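Local atomic coordinates of putative short-chain dehydrogenase/reductase (Burkholderia xenovorans, PDB entry 5K9Z), a protein that probably catalyses NAD- or NADP-linked oxidoreduction of CH-OH groups, as other short-chain dehydrogenases/reductases do. Residues C[147-152]-C[253-258]; C[233-238]-C[246-251]; C[115-120]-C[162-167]. All coordinates share one frame; numbering follows the deposited sequence. Where two conformers were deposited one is given.

Contact 1 of 3, residues C[147-152]-C[253-258]; sequences ASTAGV and GVTVAG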
ATOM      1  N   ALA C 147     -12.418   6.193  -6.423  1.00 14.17           N
ATOM      2  CA  ALA C 147     -11.027   6.522  -6.695  1.00 13.37           C
ATOM      3  C   ALA C 147     -10.538   5.532  -7.744  1.00 15.97           C
ATOM      4  O   ALA C 147     -11.206   5.358  -8.764  1.00 19.25           O
ATOM      5  CB  ALA C 147     -10.184   6.499  -5.416  1.00 13.17           C
ATOM      6  N   SER C 148      -9.443   4.828  -7.475  1.00 17.57           N
ATOM      7  CA  SER C 148      -8.806   3.927  -8.436  1.00 15.42           C
ATOM      8  C   SER C 148      -7.610   3.283  -7.754  1.00 13.62           C
ATOM      9  O   SER C 148      -7.064   3.832  -6.798  1.00 19.15           O
ATOM     10  CB  SER C 148      -8.332   4.676  -9.686  1.00 18.58           C
ATOM     11  OG  SER C 148      -7.415   3.897 -10.414  1.00 22.09           O
ATOM     12  N   THR C 149      -7.163   2.146  -8.305  1.00 13.88           N
ATOM     13  CA  THR C 149      -5.896   1.576  -7.869  1.00 17.89           C
ATOM     14  C   THR C 149      -4.749   2.559  -8.061  1.00 13.88           C
ATOM     15  O   THR C 149      -3.748   2.496  -7.334  1.00 13.94           O
ATOM     16  CB  THR C 149      -5.593   0.275  -8.635  1.00 18.56           C
ATOM     17  OG1 THR C 149      -5.742   0.499 -10.037  1.00 21.35           O
ATOM     18  CG2 THR C 149      -6.544  -0.809  -8.233  1.00 23.64           C
ATOM     19  N   ALA C 150      -4.878   3.487  -9.018  1.00 13.79           N
ATOM     20  CA  ALA C 150      -3.884   4.539  -9.181  1.00 13.73           C
ATOM     21  C   ALA C 150      -3.825   5.483  -7.982  1.00 20.62           C
ATOM     22  O   ALA C 150      -2.848   6.231  -7.845  1.00 20.86           O
ATOM     23  CB  ALA C 150      -4.173   5.330 -10.464  1.00 13.74           C
ATOM     24  N   GLY C 151      -4.811   5.433  -7.095  1.00 14.68           N
ATOM     25  CA  GLY C 151      -4.735   6.168  -5.843  1.00 14.01           C
ATOM     26  C   GLY C 151      -3.982   5.453  -4.749  1.00 18.89           C
ATOM     27  O   GLY C 151      -3.729   6.039  -3.693  1.00 13.97           O
ATOM     28  N   VAL C 152      -3.574   4.216  -5.008  1.00 16.35           N
ATOM     29  CA  VAL C 152      -2.913   3.389  -4.013  1.00 22.43           C
ATOM     30  C   VAL C 152      -1.430   3.167  -4.318  1.00 22.74           C
ATOM     31  O   VAL C 152      -0.653   2.923  -3.380  1.00 19.31           O
ATOM     32  CB  VAL C 152      -3.664   2.038  -3.897  1.00 26.46           C
ATOM     33  CG1 VAL C 152      -2.801   0.926  -3.363  1.00 29.36           C
ATOM     34  CG2 VAL C 152      -4.942   2.213  -3.048  1.00 27.72           C
ATOM     35  N   GLY C 253      -6.602  -8.252  -6.973  1.00 18.82           N
ATOM     36  CA  GLY C 253      -5.416  -8.419  -6.144  1.00 16.75           C
ATOM     37  C   GLY C 253      -4.123  -7.831  -6.674  1.00 22.60           C
ATOM     38  O   GLY C 253      -3.075  -8.027  -6.047  1.00 19.42           O
ATOM     39  N   VAL C 254      -4.168  -7.055  -7.765  1.00 19.10           N
ATOM     40  CA  VAL C 254      -2.940  -6.625  -8.433  1.00 20.22           C
ATOM     41  C   VAL C 254      -2.078  -5.742  -7.526  1.00 18.68           C
ATOM     42  O   VAL C 254      -0.844  -5.858  -7.524  1.00 19.54           O
ATOM     43  CB  VAL C 254      -3.277  -5.920  -9.764  1.00 24.84           C
ATOM     44  CG1 VAL C 254      -2.071  -5.163 -10.284  1.00 22.97           C
ATOM     45  CG2 VAL C 254      -3.756  -6.952 -10.797  1.00 20.62           C
ATOM     46  N   THR C 255      -2.699  -4.823  -6.771  1.00 17.61           N
ATOM     47  CA  THR C 255      -1.902  -3.852  -6.018  1.00 28.13           C
ATOM     48  C   THR C 255      -1.161  -4.504  -4.849  1.00 28.60           C
ATOM     49  O   THR C 255      -0.092  -4.024  -4.461  1.00 24.89           O
ATOM     50  CB  THR C 255      -2.774  -2.690  -5.501  1.00 24.27           C
ATOM     51  OG1 THR C 255      -3.833  -3.190  -4.674  1.00 20.36           O
ATOM     52  CG2 THR C 255      -3.369  -1.884  -6.654  1.00 23.04           C
ATOM     53  N   VAL C 256      -1.695  -5.583  -4.287  1.00 16.95           N
ATOM     54  CA  VAL C 256      -1.104  -6.219  -3.111  1.00 18.79           C
ATOM     55  C   VAL C 256      -0.592  -7.631  -3.378  1.00 18.79           C
ATOM     56  O   VAL C 256       0.071  -8.208  -2.495  1.00 18.00           O
ATOM     57  CB  VAL C 256      -2.082  -6.235  -1.913  1.00 16.89           C
ATOM     58  CG1 VAL C 256      -2.301  -4.817  -1.361  1.00 19.92           C
ATOM     59  CG2 VAL C 256      -3.395  -6.862  -2.307  1.00 16.04           C
ATOM     60  N   ALA C 257      -0.848  -8.212  -4.550  1.00 20.02           N
ATOM     61  CA  ALA C 257      -0.378  -9.573  -4.804  1.00 20.15           C
ATOM     62  C   ALA C 257       0.219  -9.699  -6.193  1.00 21.29           C
ATOM     63  O   ALA C 257       0.562 -10.816  -6.603  1.00 21.55           O
ATOM     64  CB  ALA C 257      -1.500 -10.606  -4.654  1.00 19.70           C
ATOM     65  N   GLY C 258       0.400  -8.593  -6.897  1.00 25.43           N
ATOM     66  CA  GLY C 258       1.151  -8.654  -8.133  1.00 26.86           C
ATOM     67  C   GLY C 258       0.267  -8.809  -9.352  1.00 29.57           C
ATOM     68  O   GLY C 258      -0.843  -9.339  -9.297  1.00 28.67           O
TER
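Thr255, on the first turn of the short helix 254-257, meets Thr149 and Val152 of the loop that follows strand 141-146. The closest CA atoms across the contact, those of Thr149 and Thr255, are 7.0 Å apart, and the two segments touch through side chains. At the base of Thr255, CB comes within 4.2 Å of Val152 CG1. From there the side chain forks. The methyl, placed beside the backbone N and anti to the carbonyl carbon, runs out to the loop, where CG2 lies 3.7 Å from Thr149 CB and equally 3.7 Å from Thr149 CG2. The other branch, OG1, sits between the backbone N and the carbonyl carbon (chi1 58°) and takes no part in this meeting; it is hydrogen-bonded just outside its own segment. Thr149 has nearly the same torsion (chi1 50°), and the two threonines pass each other at a slant, methyl against methyl. Leu156 touches both and adds to the apolar patch, while Val152 also rests on Ile169 of helix 159-179.

Each side has its own backbone restraints. In the loop, Ser148 OG accepts from Ala150 N at 2.9 Å, an ST turn that starts the 3-10 segment 149-151. Ahead of the helix, Asp251 takes the backbone N-H groups of Gly253 and Thr255 on its two carboxylate oxygens, and Val256 bonds through its backbone to the second subunit. No polar pair spans the contact: Ser148 OG is used within the loop and Thr255 OG1 beside the helix, and what passes between the two segments is van der Waals contact between methyl groups and the CB carbons of the threonines.

Contact 2 of 3, residues C[233-238]-C[246-251]; sequences VYLASD and HTLVVD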
ATOM      1  N   VAL C 233     -22.777  -0.000  -3.124  1.00 18.43           N
ATOM      2  CA  VAL C 233     -24.002  -0.286  -2.380  1.00 21.72           C
ATOM      3  C   VAL C 233     -23.662  -0.967  -1.057  1.00 19.79           C
ATOM      4  O   VAL C 233     -24.220  -0.622  -0.008  1.00 17.07           O
ATOM      5  CB  VAL C 233     -24.984  -1.110  -3.238  1.00 22.87           C
ATOM      6  CG1 VAL C 233     -26.110  -1.677  -2.379  1.00 18.61           C
ATOM      7  CG2 VAL C 233     -25.582  -0.218  -4.341  1.00 19.25           C
ATOM      8  N   TYR C 234     -22.709  -1.907  -1.070  1.00 18.45           N
ATOM      9  CA  TYR C 234     -22.237  -2.472   0.197  1.00 21.33           C
ATOM     10  C   TYR C 234     -21.811  -1.365   1.167  1.00 21.18           C
ATOM     11  O   TYR C 234     -22.255  -1.327   2.324  1.00 14.80           O
ATOM     12  CB  TYR C 234     -21.083  -3.449  -0.020  1.00 13.50           C
ATOM     13  CG  TYR C 234     -20.411  -3.811   1.290  1.00 14.54           C
ATOM     14  CD1 TYR C 234     -21.062  -4.598   2.240  1.00 15.70           C
ATOM     15  CD2 TYR C 234     -19.146  -3.324   1.597  1.00 16.64           C
ATOM     16  CE1 TYR C 234     -20.454  -4.910   3.458  1.00 16.55           C
ATOM     17  CE2 TYR C 234     -18.536  -3.616   2.806  1.00 16.01           C
ATOM     18  CZ  TYR C 234     -19.186  -4.414   3.725  1.00 16.85           C
ATOM     19  OH  TYR C 234     -18.563  -4.693   4.922  1.00 17.94           O
ATOM     20  N   LEU C 235     -20.967  -0.438   0.702  1.00 17.86           N
ATOM     21  CA  LEU C 235     -20.483   0.609   1.596  1.00 19.24           C
ATOM     22  C   LEU C 235     -21.604   1.531   2.072  1.00 21.39           C
ATOM     23  O   LEU C 235     -21.522   2.069   3.186  1.00 18.85           O
ATOM     24  CB  LEU C 235     -19.371   1.422   0.930  1.00 19.53           C
ATOM     25  CG  LEU C 235     -18.010   0.740   0.758  1.00 18.78           C
ATOM     26  CD1 LEU C 235     -17.049   1.628  -0.004  1.00 15.62           C
ATOM     27  CD2 LEU C 235     -17.415   0.348   2.102  1.00 15.20           C
ATOM     28  N   ALA C 236     -22.651   1.733   1.261  1.00 21.02           N
ATOM     29  CA  ALA C 236     -23.757   2.592   1.687  1.00 21.42           C
ATOM     30  C   ALA C 236     -24.753   1.872   2.591  1.00 24.14           C
ATOM     31  O   ALA C 236     -25.552   2.534   3.268  1.00 20.16           O
ATOM     32  CB  ALA C 236     -24.505   3.157   0.483  1.00 18.73           C
ATOM     33  N   SER C 237     -24.718   0.545   2.622  1.00 17.80           N
ATOM     34  CA  SER C 237     -25.728  -0.222   3.326  1.00 22.98           C
ATOM     35  C   SER C 237     -25.474  -0.182   4.830  1.00 21.94           C
ATOM     36  O   SER C 237     -24.386   0.161   5.294  1.00 15.96           O
ATOM     37  CB  SER C 237     -25.739  -1.675   2.834  1.00 21.45           C
ATOM     38  OG  SER C 237     -24.592  -2.385   3.290  1.00 22.32           O
ATOM     39  N   ASP C 238     -26.507  -0.524   5.599  1.00 21.59           N
ATOM     40  CA  ASP C 238     -26.339  -0.581   7.045  1.00 26.60           C
ATOM     41  C   ASP C 238     -25.322  -1.639   7.479  1.00 27.07           C
ATOM     42  O   ASP C 238     -24.765  -1.512   8.573  1.00 22.84           O
ATOM     43  CB  ASP C 238     -27.685  -0.843   7.724  1.00 33.77           C
ATOM     44  CG  ASP C 238     -28.637   0.343   7.618  1.00 43.39           C
ATOM     45  OD1 ASP C 238     -28.162   1.490   7.451  1.00 36.61           O
ATOM     46  OD2 ASP C 238     -29.867   0.120   7.687  1.00 47.91           O
ATOM     47  N   HIS C 246     -12.374   3.921   4.623  1.00 12.64           N
ATOM     48  CA  HIS C 246     -11.739   2.751   4.022  1.00 12.91           C
ATOM     49  C   HIS C 246     -11.673   2.903   2.511  1.00 14.11           C
ATOM     50  O   HIS C 246     -12.526   3.550   1.900  1.00 12.61           O
ATOM     51  CB  HIS C 246     -12.509   1.474   4.372  1.00 12.08           C
ATOM     52  CG  HIS C 246     -11.896   0.216   3.818  1.00 12.59           C
ATOM     53  ND1 HIS C 246     -10.602  -0.169   4.090  1.00 17.68           N
ATOM     54  CD2 HIS C 246     -12.406  -0.735   3.000  1.00 15.76           C
ATOM     55  CE1 HIS C 246     -10.342  -1.310   3.474  1.00 18.03           C
ATOM     56  NE2 HIS C 246     -11.423  -1.679   2.808  1.00 15.01           N
ATOM     57  N   THR C 247     -10.658   2.298   1.912  1.00 13.67           N
ATOM     58  CA  THR C 247     -10.565   2.227   0.453  1.00 16.49           C
ATOM     59  C   THR C 247     -10.807   0.779   0.059  1.00 15.60           C
ATOM     60  O   THR C 247      -9.932  -0.076   0.231  1.00 11.89           O
ATOM     61  CB  THR C 247      -9.224   2.732  -0.056  1.00 17.34           C
ATOM     62  OG1 THR C 247      -9.074   4.104   0.316  1.00 15.52           O
ATOM     63  CG2 THR C 247      -9.158   2.625  -1.608  1.00 18.57           C
ATOM     64  N   LEU C 248     -12.006   0.501  -0.438  1.00 14.16           N
ATOM     65  CA  LEU C 248     -12.353  -0.852  -0.841  1.00 14.11           C
ATOM     66  C   LEU C 248     -11.806  -1.084  -2.248  1.00 15.84           C
ATOM     67  O   LEU C 248     -12.291  -0.490  -3.216  1.00 15.58           O
ATOM     68  CB  LEU C 248     -13.863  -1.041  -0.778  1.00 14.97           C
ATOM     69  CG  LEU C 248     -14.459  -2.350  -1.269  1.00 16.74           C
ATOM     70  CD1 LEU C 248     -13.703  -3.529  -0.709  1.00 15.66           C
ATOM     71  CD2 LEU C 248     -15.924  -2.402  -0.866  1.00 18.24           C
ATOM     72  N   VAL C 249     -10.781  -1.928  -2.357  1.00 18.23           N
ATOM     73  CA  VAL C 249     -10.061  -2.140  -3.615  1.00 18.12           C
ATOM     74  C   VAL C 249     -10.697  -3.305  -4.363  1.00 19.94           C
ATOM     75  O   VAL C 249     -10.921  -4.381  -3.786  1.00 13.79           O
ATOM     76  CB  VAL C 249      -8.567  -2.404  -3.361  1.00 12.99           C
ATOM     77  CG1 VAL C 249      -7.835  -2.730  -4.676  1.00 17.04           C
ATOM     78  CG2 VAL C 249      -7.916  -1.231  -2.621  1.00 12.92           C
ATOM     79  N   VAL C 250     -10.992  -3.093  -5.648  1.00 14.25           N
ATOM     80  CA  VAL C 250     -11.628  -4.109  -6.486  1.00 15.42           C
ATOM     81  C   VAL C 250     -10.742  -4.241  -7.719  1.00 16.25           C
ATOM     82  O   VAL C 250     -10.997  -3.614  -8.750  1.00 16.84           O
ATOM     83  CB  VAL C 250     -13.072  -3.745  -6.868  1.00 14.12           C
ATOM     84  CG1 VAL C 250     -13.752  -4.922  -7.587  1.00 17.31           C
ATOM     85  CG2 VAL C 250     -13.884  -3.302  -5.635  1.00 13.20           C
ATOM     86  N   ASP C 251      -9.683  -5.077  -7.621  1.00 15.24           N
ATOM     87  CA  ASP C 251      -8.669  -5.095  -8.673  1.00 22.12           C
ATOM     88  C   ASP C 251      -8.083  -6.485  -8.907  1.00 16.91           C
ATOM     89  O   ASP C 251      -6.968  -6.586  -9.421  1.00 17.75           O
ATOM     90  CB  ASP C 251      -7.534  -4.101  -8.320  1.00 22.73           C
ATOM     91  CG  ASP C 251      -6.602  -4.616  -7.202  1.00 25.36           C
ATOM     92  OD1 ASP C 251      -6.973  -5.527  -6.425  1.00 22.58           O
ATOM     93  OD2 ASP C 251      -5.489  -4.075  -7.076  1.00 23.00           O
TER
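Leu248, in the middle of strand 247-250, carries the contact with Tyr234 and Leu235 at the end of helix 225-236. The segment begins at His246, just before the strand, whose backbone N is held by Asn187 OD1 and which starts the pairing with strand 184-191 through Ala188. Its side chain sets out toward the helix but stops short of touching it. Thr247 points away from the helix and packs on Ala190. Leu248 then turns back: with CG anti to the backbone N (chi1 175°), a single methyl, CD2, does all the touching. It lies 4.1 Å from Leu235 CG, the two leucines passing at a slant, and 4.2 Å from Tyr234 CD2, approaching that ring obliquely while the two side chains as a whole cross at about a right angle. The same leucine also rests on Ala231, one turn back along the helix.

Val249 packs on Ala190 like Thr247, and Val250 reaches Ile228 farther up the helix, beside Leu223. Asp251 ends the segment beside Thr149.

On the helix side, Leu235 is buried and also packs on Asn187 and Val189 of strand 184-191, so it bridges two neighbouring strands. The helix finishes there: Tyr234 O is gripped twice by Ser237, by its OG at 2.7 Å and by its N at 3.1 Å, while Leu235 O takes a bond from Arg185. Strand 247-250 is the last of the seven parallel strands of this chain's sheet, and the helix before it lies against its face, completing the beta-alpha-beta crossover from strand 184-191 that closes the Rossmann fold of short-chain dehydrogenases.

Contact 3 of 3, residues C[115-120]-C[162-167]; sequences ATLGVL and TSAKHA
Helices 115-120 and 162-167 run in much the same direction, their axes 9.5 Å apart at closest approach with a signed crossing angle of -29°. Leu117 and Ala164 bring their CA atoms to within 5.9 Å, and the first helix contains a wider pi-type turn at 118-120. At the centre Ala164 points toward the other helix, and its CB enters between two leucines, 3.7 Å from Leu120 CB and 4.1 Å from Leu117 CD1. Leu117 leaves its helix at an angle, and only its end comes near.

Lys165 reaches the contact differently. Its chain bends at chi2 (-67°) and then runs extended, crossing Leu120 obliquely so that NZ passes 4.1 Å from Leu120 CD2. This amine is not left to carbon neighbours: it hydrogen-bonds Val146 O and also a water at 3.0 Å, which in turn donates to Leu120 O at 2.7 Å. The pi-type turn thus coincides with a backbone carbonyl that is tied through water to the lysine. Phe272 of the second subunit packs on Ala115 and Thr116, at the start of the first segment.

Tyr161 and Lys165 have the YxxxK spacing of the short-chain dehydrogenase signature. A helix with a pi-type turn, whose Leu120 carbonyl shares a water with this lysine, is consistent with the family's proton-relay site, although the position usually held by asparagine in that site appears here to be Leu120.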
ATOM      1  N   ALA C 115      -6.836  21.150 -15.370  1.00 17.24           N
ATOM      2  CA  ALA C 115      -8.094  20.590 -15.858  1.00 18.79           C
ATOM      3  C   ALA C 115      -8.341  19.193 -15.288  1.00 21.61           C
ATOM      4  O   ALA C 115      -9.475  18.857 -14.927  1.00 17.88           O
ATOM      5  CB  ALA C 115      -8.105  20.535 -17.387  1.00 17.21           C
ATOM      6  N   THR C 116      -7.296  18.360 -15.222  1.00 17.83           N
ATOM      7  CA  THR C 116      -7.462  17.003 -14.701  1.00 18.05           C
ATOM      8  C   THR C 116      -7.856  17.036 -13.230  1.00 19.83           C
ATOM      9  O   THR C 116      -8.836  16.404 -12.824  1.00 15.07           O
ATOM     10  CB  THR C 116      -6.178  16.191 -14.887  1.00 14.64           C
ATOM     11  OG1 THR C 116      -5.831  16.137 -16.274  1.00 18.68           O
ATOM     12  CG2 THR C 116      -6.360  14.729 -14.358  1.00 14.30           C
ATOM     13  N   LEU C 117      -7.121  17.811 -12.424  1.00 14.94           N
ATOM     14  CA  LEU C 117      -7.392  17.884 -10.988  1.00 14.83           C
ATOM     15  C   LEU C 117      -8.729  18.561 -10.690  1.00 16.95           C
ATOM     16  O   LEU C 117      -9.351  18.261  -9.665  1.00 23.49           O
ATOM     17  CB  LEU C 117      -6.238  18.599 -10.283  1.00 14.44           C
ATOM     18  CG  LEU C 117      -5.088  17.714  -9.753  1.00 23.69           C
ATOM     19  CD1 LEU C 117      -4.545  16.757 -10.786  1.00 31.58           C
ATOM     20  CD2 LEU C 117      -3.964  18.603  -9.248  1.00 28.87           C
ATOM     21  N   GLY C 118      -9.197  19.447 -11.581  1.00 16.83           N
ATOM     22  CA  GLY C 118     -10.486  20.092 -11.367  1.00 16.34           C
ATOM     23  C   GLY C 118     -11.623  19.091 -11.317  1.00 20.71           C
ATOM     24  O   GLY C 118     -12.506  19.179 -10.457  1.00 20.30           O
ATOM     25  N   VAL C 119     -11.580  18.092 -12.201  1.00 17.37           N
ATOM     26  CA  VAL C 119     -12.591  17.045 -12.229  1.00 14.93           C
ATOM     27  C   VAL C 119     -12.319  15.994 -11.145  1.00 19.42           C
ATOM     28  O   VAL C 119     -13.216  15.613 -10.380  1.00 20.13           O
ATOM     29  CB  VAL C 119     -12.643  16.395 -13.630  1.00 19.80           C
ATOM     30  CG1 VAL C 119     -13.634  15.264 -13.646  1.00 17.14           C
ATOM     31  CG2 VAL C 119     -12.946  17.445 -14.754  1.00 23.32           C
ATOM     32  N   LEU C 120     -11.094  15.466 -11.102  1.00 14.15           N
ATOM     33  CA  LEU C 120     -10.834  14.271 -10.309  1.00 13.49           C
ATOM     34  C   LEU C 120     -10.602  14.557  -8.836  1.00 14.41           C
ATOM     35  O   LEU C 120     -10.756  13.643  -8.013  1.00 16.64           O
ATOM     36  CB  LEU C 120      -9.644  13.494 -10.887  1.00 16.52           C
ATOM     37  CG  LEU C 120      -9.880  12.925 -12.300  1.00 18.73           C
ATOM     38  CD1 LEU C 120      -8.678  12.127 -12.827  1.00 14.35           C
ATOM     39  CD2 LEU C 120     -11.129  12.060 -12.350  1.00 15.36           C
ATOM     40  N   THR C 162      -2.886   9.770 -11.206  1.00 18.74           N
ATOM     41  CA  THR C 162      -2.378   9.107 -10.013  1.00 17.04           C
ATOM     42  C   THR C 162      -2.337  10.074  -8.826  1.00 17.08           C
ATOM     43  O   THR C 162      -2.728   9.713  -7.710  1.00 15.43           O
ATOM     44  CB  THR C 162      -0.994   8.521 -10.305  1.00 19.09           C
ATOM     45  OG1 THR C 162      -1.078   7.522 -11.352  1.00 14.06           O
ATOM     46  CG2 THR C 162      -0.392   7.917  -9.056  1.00 14.29           C
ATOM     47  N   SER C 163      -1.882  11.311  -9.048  1.00 15.54           N
ATOM     48  CA  SER C 163      -1.815  12.273  -7.956  0.59 19.58           C
ATOM     49  C   SER C 163      -3.211  12.604  -7.434  1.00 13.51           C
ATOM     50  O   SER C 163      -3.446  12.639  -6.213  1.00 16.27           O
ATOM     51  CB  SER C 163      -1.089  13.526  -8.439  0.59 16.96           C
ATOM     52  OG  SER C 163      -0.890  14.459  -7.406  0.59 17.02           O
ATOM     53  N   ALA C 164      -4.147  12.866  -8.348  1.00 18.31           N
ATOM     54  CA  ALA C 164      -5.526  13.173  -7.970  1.00 19.08           C
ATOM     55  C   ALA C 164      -6.146  12.035  -7.167  1.00 14.42           C
ATOM     56  O   ALA C 164      -6.814  12.270  -6.158  1.00 17.87           O
ATOM     57  CB  ALA C 164      -6.361  13.438  -9.224  1.00 16.45           C
ATOM     58  N   LYS C 165      -5.944  10.792  -7.605  1.00 17.33           N
ATOM     59  CA  LYS C 165      -6.585   9.669  -6.926  1.00 13.07           C
ATOM     60  C   LYS C 165      -5.982   9.441  -5.545  1.00 16.46           C
ATOM     61  O   LYS C 165      -6.702   9.068  -4.613  1.00 15.98           O
ATOM     62  CB  LYS C 165      -6.483   8.406  -7.799  1.00 13.13           C
ATOM     63  CG  LYS C 165      -7.273   8.505  -9.103  1.00 16.91           C
ATOM     64  CD  LYS C 165      -8.791   8.554  -8.863  1.00 13.14           C
ATOM     65  CE  LYS C 165      -9.574   8.638 -10.183  1.00 16.46           C
ATOM     66  NZ  LYS C 165     -11.049   8.673  -9.973  1.00 15.63           N
ATOM     67  N   HIS C 166      -4.656   9.643  -5.399  1.00 13.21           N
ATOM     68  CA  HIS C 166      -4.040   9.631  -4.074  1.00 18.28           C
ATOM     69  C   HIS C 166      -4.636  10.720  -3.193  1.00 17.79           C
ATOM     70  O   HIS C 166      -4.907  10.493  -2.010  1.00 15.24           O
ATOM     71  CB  HIS C 166      -2.518   9.822  -4.169  1.00 13.51           C
ATOM     72  CG  HIS C 166      -1.741   8.559  -4.405  1.00 22.25           C
ATOM     73  ND1 HIS C 166      -1.703   7.920  -5.627  1.00 16.54           N
ATOM     74  CD2 HIS C 166      -0.934   7.840  -3.583  1.00 18.79           C
ATOM     75  CE1 HIS C 166      -0.927   6.852  -5.542  1.00 15.57           C
ATOM     76  NE2 HIS C 166      -0.428   6.794  -4.322  1.00 18.86           N
ATOM     77  N   ALA C 167      -4.838  11.912  -3.759  1.00 13.34           N
ATOM     78  CA  ALA C 167      -5.429  13.019  -3.014  1.00 18.37           C
ATOM     79  C   ALA C 167      -6.860  12.709  -2.570  1.00 17.72           C
ATOM     80  O   ALA C 167      -7.273  13.097  -1.465  1.00 17.08           O
ATOM     81  CB  ALA C 167      -5.372  14.297  -3.865  1.00 13.52           C
TER
HETATM   82  O   HOH W   1     -11.663  11.195  -8.536  1.00 19.14           O

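How the contacts relate
Contacts 1 and 3 contribute residues to the probable active site. Their centres are 16 Å apart, yet the loop 147-152 lies directly on helix 159-179, with Gly151 CA 3.4 Å from Lys165 CB. Ser148 also touches Tyr161, and its place thirteen residues before that tyrosine fits the family's catalytic serine. Contact 2 joins contact 1 at the end of the edge strand: Thr149 CG2 lies 3.4 Å from Asp251 CB, and strand 247-250 leads into helix 254-257. Contacts 2 and 3 lie on opposite sides of the chain's centre, about 7 Å apart at their nearest atoms. Contacts 1 and 3 both touch the second subunit, unlike contact 2.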